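Local coordinates for protein putative serine phosphatase (Pseudomonas aeruginosa, PDB 6K4E) that probably removes phosphate from phosphothreonine on a partner protein as the magnesium-dependent PP2C domain of a pathway controlling biofilm formation, at residues F83-R89 against Q289-I295. Residues are numbered along the deposited sequence; the frame is centred on the assembly and turned at random.
Sequences FILWKPR and QRDDITI. With MG (magnesium ion), chain F.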
ATOM      1  N   PHE B  83       8.542  23.296   6.419  1.00 35.03           N
ATOM      2  CA  PHE B  83       7.273  23.209   7.129  1.00 34.82           C
ATOM      3  C   PHE B  83       6.388  22.227   6.400  1.00 40.61           C
ATOM      4  O   PHE B  83       6.553  22.036   5.196  1.00 39.83           O
ATOM      5  CB  PHE B  83       6.593  24.558   7.403  1.00 36.83           C
ATOM      6  CG  PHE B  83       5.827  25.217   6.274  1.00 38.88           C
ATOM      7  CD1 PHE B  83       4.631  24.661   5.801  1.00 41.57           C
ATOM      8  CD2 PHE B  83       6.219  26.460   5.783  1.00 40.22           C
ATOM      9  CE1 PHE B  83       3.904  25.290   4.801  1.00 43.16           C
ATOM     10  CE2 PHE B  83       5.473  27.101   4.797  1.00 42.43           C
ATOM     11  CZ  PHE B  83       4.325  26.512   4.311  1.00 40.70           C
ATOM     12  N   ILE B  84       5.503  21.546   7.144  1.00 40.00           N
ATOM     13  CA  ILE B  84       4.586  20.562   6.583  1.00 40.03           C
ATOM     14  C   ILE B  84       3.185  20.890   6.976  1.00 43.15           C
ATOM     15  O   ILE B  84       2.907  21.180   8.141  1.00 44.27           O
ATOM     16  CB  ILE B  84       4.981  19.081   6.924  1.00 43.80           C
ATOM     17  CG1 ILE B  84       4.011  18.067   6.288  1.00 44.70           C
ATOM     18  CG2 ILE B  84       5.154  18.821   8.395  1.00 46.13           C
ATOM     19  CD1 ILE B  84       3.947  18.121   4.724  1.00 54.96           C
ATOM     20  N   LEU B  85       2.320  20.890   6.004  1.00 39.25           N
ATOM     21  CA  LEU B  85       0.887  21.078   6.208  1.00 42.07           C
ATOM     22  C   LEU B  85       0.274  19.807   5.619  1.00 44.61           C
ATOM     23  O   LEU B  85       0.422  19.558   4.424  1.00 45.67           O
ATOM     24  CB  LEU B  85       0.397  22.337   5.464  1.00 43.91           C
ATOM     25  CG  LEU B  85      -0.852  23.048   6.012  1.00 52.15           C
ATOM     26  CD1 LEU B  85      -1.173  24.297   5.182  1.00 52.04           C
ATOM     27  CD2 LEU B  85      -2.093  22.120   6.033  1.00 58.48           C
ATOM     28  N   TRP B  86      -0.304  18.949   6.455  1.00 39.99           N
ATOM     29  CA  TRP B  86      -0.848  17.697   5.933  1.00 39.89           C
ATOM     30  C   TRP B  86      -2.159  17.415   6.600  1.00 43.80           C
ATOM     31  O   TRP B  86      -2.170  17.077   7.771  1.00 44.78           O
ATOM     32  CB  TRP B  86       0.138  16.539   6.147  1.00 37.91           C
ATOM     33  CG  TRP B  86      -0.321  15.239   5.554  1.00 37.23           C
ATOM     34  CD1 TRP B  86      -0.326  14.889   4.237  1.00 39.20           C
ATOM     35  CD2 TRP B  86      -0.833  14.109   6.275  1.00 37.37           C
ATOM     36  NE1 TRP B  86      -0.812  13.602   4.089  1.00 38.12           N
ATOM     37  CE2 TRP B  86      -1.103  13.090   5.328  1.00 40.06           C
ATOM     38  CE3 TRP B  86      -1.051  13.837   7.636  1.00 38.54           C
ATOM     39  CZ2 TRP B  86      -1.560  11.822   5.705  1.00 38.56           C
ATOM     40  CZ3 TRP B  86      -1.538  12.591   8.003  1.00 39.75           C
ATOM     41  CH2 TRP B  86      -1.791  11.604   7.043  1.00 40.07           C
ATOM     42  N   LYS B  87      -3.263  17.599   5.873  1.00 38.76           N
ATOM     43  CA  LYS B  87      -4.578  17.420   6.449  1.00 39.42           C
ATOM     44  C   LYS B  87      -5.454  16.608   5.514  1.00 42.02           C
ATOM     45  O   LYS B  87      -6.051  17.193   4.603  1.00 40.06           O
ATOM     46  CB  LYS B  87      -5.213  18.812   6.789  1.00 42.91           C
ATOM     47  CG  LYS B  87      -6.666  18.827   7.338  1.00 71.07           C
ATOM     48  CD  LYS B  87      -6.879  18.207   8.731  1.00 83.36           C
ATOM     49  CE  LYS B  87      -8.348  18.109   9.087  1.00 95.78           C
ATOM     50  NZ  LYS B  87      -9.028  16.977   8.398  1.00103.22           N
ATOM     51  N   PRO B  88      -5.602  15.271   5.762  1.00 37.79           N
ATOM     52  CA  PRO B  88      -6.488  14.466   4.917  1.00 37.27           C
ATOM     53  C   PRO B  88      -7.924  14.912   5.110  1.00 43.23           C
ATOM     54  O   PRO B  88      -8.282  15.410   6.192  1.00 42.37           O
ATOM     55  CB  PRO B  88      -6.279  13.034   5.456  1.00 38.89           C
ATOM     56  CG  PRO B  88      -5.008  13.071   6.173  1.00 42.24           C
ATOM     57  CD  PRO B  88      -4.995  14.425   6.811  1.00 38.91           C
ATOM     58  N   ARG B  89      -8.748  14.757   4.065  1.00 41.54           N
ATOM     59  CA  ARG B  89     -10.162  15.133   4.123  1.00 42.03           C
ATOM     60  C   ARG B  89     -10.845  14.213   5.147  1.00 49.65           C
ATOM     61  O   ARG B  89     -11.541  14.683   6.042  1.00 48.04           O
ATOM     62  CB  ARG B  89     -10.806  15.026   2.748  1.00 39.16           C
ATOM     63  CG  ARG B  89     -12.196  15.623   2.688  1.00 50.60           C
ATOM     64  CD  ARG B  89     -12.830  15.336   1.342  1.00 57.33           C
ATOM     65  NE  ARG B  89     -13.862  14.317   1.455  1.00 69.99           N
ATOM     66  CZ  ARG B  89     -14.849  14.152   0.582  1.00 90.48           C
ATOM     67  NH1 ARG B  89     -14.947  14.944  -0.475  1.00 78.25           N
ATOM     68  NH2 ARG B  89     -15.750  13.197   0.761  1.00 89.52           N
ATOM     69  N   GLN B 289     -14.242  20.530   4.186  1.00 45.92           N
ATOM     70  CA  GLN B 289     -12.972  20.351   3.491  1.00 43.93           C
ATOM     71  C   GLN B 289     -13.319  19.541   2.236  1.00 48.60           C
ATOM     72  O   GLN B 289     -13.999  18.517   2.309  1.00 47.90           O
ATOM     73  CB  GLN B 289     -11.946  19.626   4.369  1.00 44.33           C
ATOM     74  CG  GLN B 289     -10.525  19.699   3.811  1.00 50.80           C
ATOM     75  CD  GLN B 289      -9.531  18.974   4.664  1.00 49.64           C
ATOM     76  OE1 GLN B 289      -9.689  18.865   5.866  1.00 51.14           O
ATOM     77  NE2 GLN B 289      -8.476  18.465   4.067  1.00 37.99           N
ATOM     78  N   ARG B 290     -12.946  20.077   1.091  1.00 46.34           N
ATOM     79  CA  ARG B 290     -13.265  19.545  -0.232  1.00 46.36           C
ATOM     80  C   ARG B 290     -12.362  18.379  -0.654  1.00 46.56           C
ATOM     81  O   ARG B 290     -12.824  17.471  -1.333  1.00 46.07           O
ATOM     82  CB  ARG B 290     -13.194  20.724  -1.245  1.00 48.22           C
ATOM     83  CG  ARG B 290     -13.873  20.458  -2.547  1.00 64.03           C
ATOM     84  CD  ARG B 290     -14.421  21.715  -3.162  1.00 73.11           C
ATOM     85  NE  ARG B 290     -15.516  21.323  -4.031  1.00 85.75           N
ATOM     86  CZ  ARG B 290     -16.359  22.160  -4.616  1.00104.28           C
ATOM     87  NH1 ARG B 290     -16.235  23.470  -4.442  1.00 96.95           N
ATOM     88  NH2 ARG B 290     -17.334  21.696  -5.385  1.00 86.22           N
ATOM     89  N   ASP B 291     -11.066  18.421  -0.264  1.00 39.91           N
ATOM     90  CA  ASP B 291     -10.066  17.428  -0.660  1.00 38.11           C
ATOM     91  C   ASP B 291      -8.934  17.367   0.376  1.00 40.93           C
ATOM     92  O   ASP B 291      -8.895  18.172   1.316  1.00 39.29           O
ATOM     93  CB  ASP B 291      -9.501  17.810  -2.062  1.00 38.87           C
ATOM     94  CG  ASP B 291      -8.663  16.743  -2.741  1.00 41.47           C
ATOM     95  OD1 ASP B 291      -8.711  15.573  -2.297  1.00 42.42           O
ATOM     96  OD2 ASP B 291      -7.975  17.070  -3.726  1.00 44.38           O
ATOM     97  N   ASP B 292      -8.063  16.358   0.247  1.00 36.30           N
ATOM     98  CA  ASP B 292      -6.889  16.205   1.091  1.00 35.73           C
ATOM     99  C   ASP B 292      -5.986  17.411   0.825  1.00 40.67           C
ATOM    100  O   ASP B 292      -5.825  17.830  -0.334  1.00 39.62           O
ATOM    101  CB  ASP B 292      -6.147  14.916   0.715  1.00 36.55           C
ATOM    102  CG  ASP B 292      -6.957  13.677   0.927  1.00 42.15           C
ATOM    103  OD1 ASP B 292      -7.578  13.566   1.976  1.00 43.10           O
ATOM    104  OD2 ASP B 292      -6.951  12.806   0.037  1.00 39.99           O
ATOM    105  N   ILE B 293      -5.439  17.986   1.886  1.00 37.45           N
ATOM    106  CA  ILE B 293      -4.551  19.137   1.789  1.00 36.67           C
ATOM    107  C   ILE B 293      -3.109  18.724   2.163  1.00 41.22           C
ATOM    108  O   ILE B 293      -2.906  17.962   3.105  1.00 41.63           O
ATOM    109  CB  ILE B 293      -5.100  20.334   2.643  1.00 39.36           C
ATOM    110  CG1 ILE B 293      -6.439  20.850   2.061  1.00 39.30           C
ATOM    111  CG2 ILE B 293      -4.077  21.480   2.776  1.00 40.70           C
ATOM    112  CD1 ILE B 293      -7.327  21.645   2.988  1.00 32.48           C
ATOM    113  N   THR B 294      -2.125  19.196   1.378  1.00 37.87           N
ATOM    114  CA  THR B 294      -0.696  19.012   1.615  1.00 37.65           C
ATOM    115  C   THR B 294       0.041  20.186   1.061  1.00 41.99           C
ATOM    116  O   THR B 294      -0.180  20.565  -0.084  1.00 42.50           O
ATOM    117  CB  THR B 294      -0.094  17.729   0.996  1.00 38.71           C
ATOM    118  OG1 THR B 294      -0.979  16.651   1.240  1.00 33.74           O
ATOM    119  CG2 THR B 294       1.306  17.381   1.608  1.00 35.83           C
ATOM    120  N   ILE B 295       0.908  20.770   1.897  1.00 38.87           N
ATOM    121  CA  ILE B 295       1.846  21.801   1.507  1.00 37.93           C
ATOM    122  C   ILE B 295       3.173  21.431   2.160  1.00 40.03           C
ATOM    123  O   ILE B 295       3.268  21.403   3.375  1.00 38.31           O
ATOM    124  CB  ILE B 295       1.436  23.275   1.815  1.00 39.61           C
ATOM    125  CG1 ILE B 295       0.101  23.644   1.172  1.00 39.38           C
ATOM    126  CG2 ILE B 295       2.567  24.252   1.392  1.00 37.78           C
ATOM    127  CD1 ILE B 295      -0.236  25.173   1.331  1.00 48.59           C
TER
HETATM  128 MG    MG F 701      -6.418  16.225  -4.534  1.00 49.73          MG
HETATM  129  O   HOH W   1      -7.289  14.379  -4.005  1.00 35.59           O
HETATM  130  O   HOH W   2      -5.154  16.668  -2.693  1.00 34.46           O
HETATM  131  O   HOH W   3      -7.281  15.733  -6.344  1.00 30.15           O
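Leu85 and Lys87 pair with Ile295 and Ile293 where strand 82-87, at one edge of its sheet, runs antiparallel to strand 293-300, in one of the two sheets of the PP2C-type beta sandwich. Four backbone hydrogen bonds join these two hydrogen-bonded pairs, the straightest from Ile293 N to Lys87 O (2.9 Å, 171°).

Apolar contacts line the face of Leu85, Ile293 and Ile295, all three of which touch Phe240 of helix 238-242. Leu85 lies alongside both isoleucines: its CD2 touches Ile293 CG2 at 3.9 Å, and its CB packs against Ile295 CB. From the strand's start, the ring of Phe83 brings CE1 to Ile295 CG2. On the other face, Thr294 places CG2 at the edge of the Trp86 indole, in its plane, while Pro88 CG lies over one face, 3.6 Å above the ring plane and displaced toward the rim; Trp86 NE1 is hydrogen-bonded to Asp95 O and Thr294 OG1 to Asp95 OD2.

Polar side chains take over beyond the strands. With CG anti to the backbone N (chi1 -167°), Gln289 extends its amide to the end of strand 82-87, where NE2 donates to Lys87 O and Asp291 O, both at 2.8 Å. Lys87 O is thus gripped from opposite faces of its plane, by Gln289 NE2 and Ile293 N. The second bond ties Gln289 to the backbone of Asp291, whose OD2 binds magnesium at 1.9 Å, together with Asp112 and Asp238. Next to it, Asp292 OD1 accepts a hydrogen bond from Arg89 N (2.7 Å) through its anti lone pair.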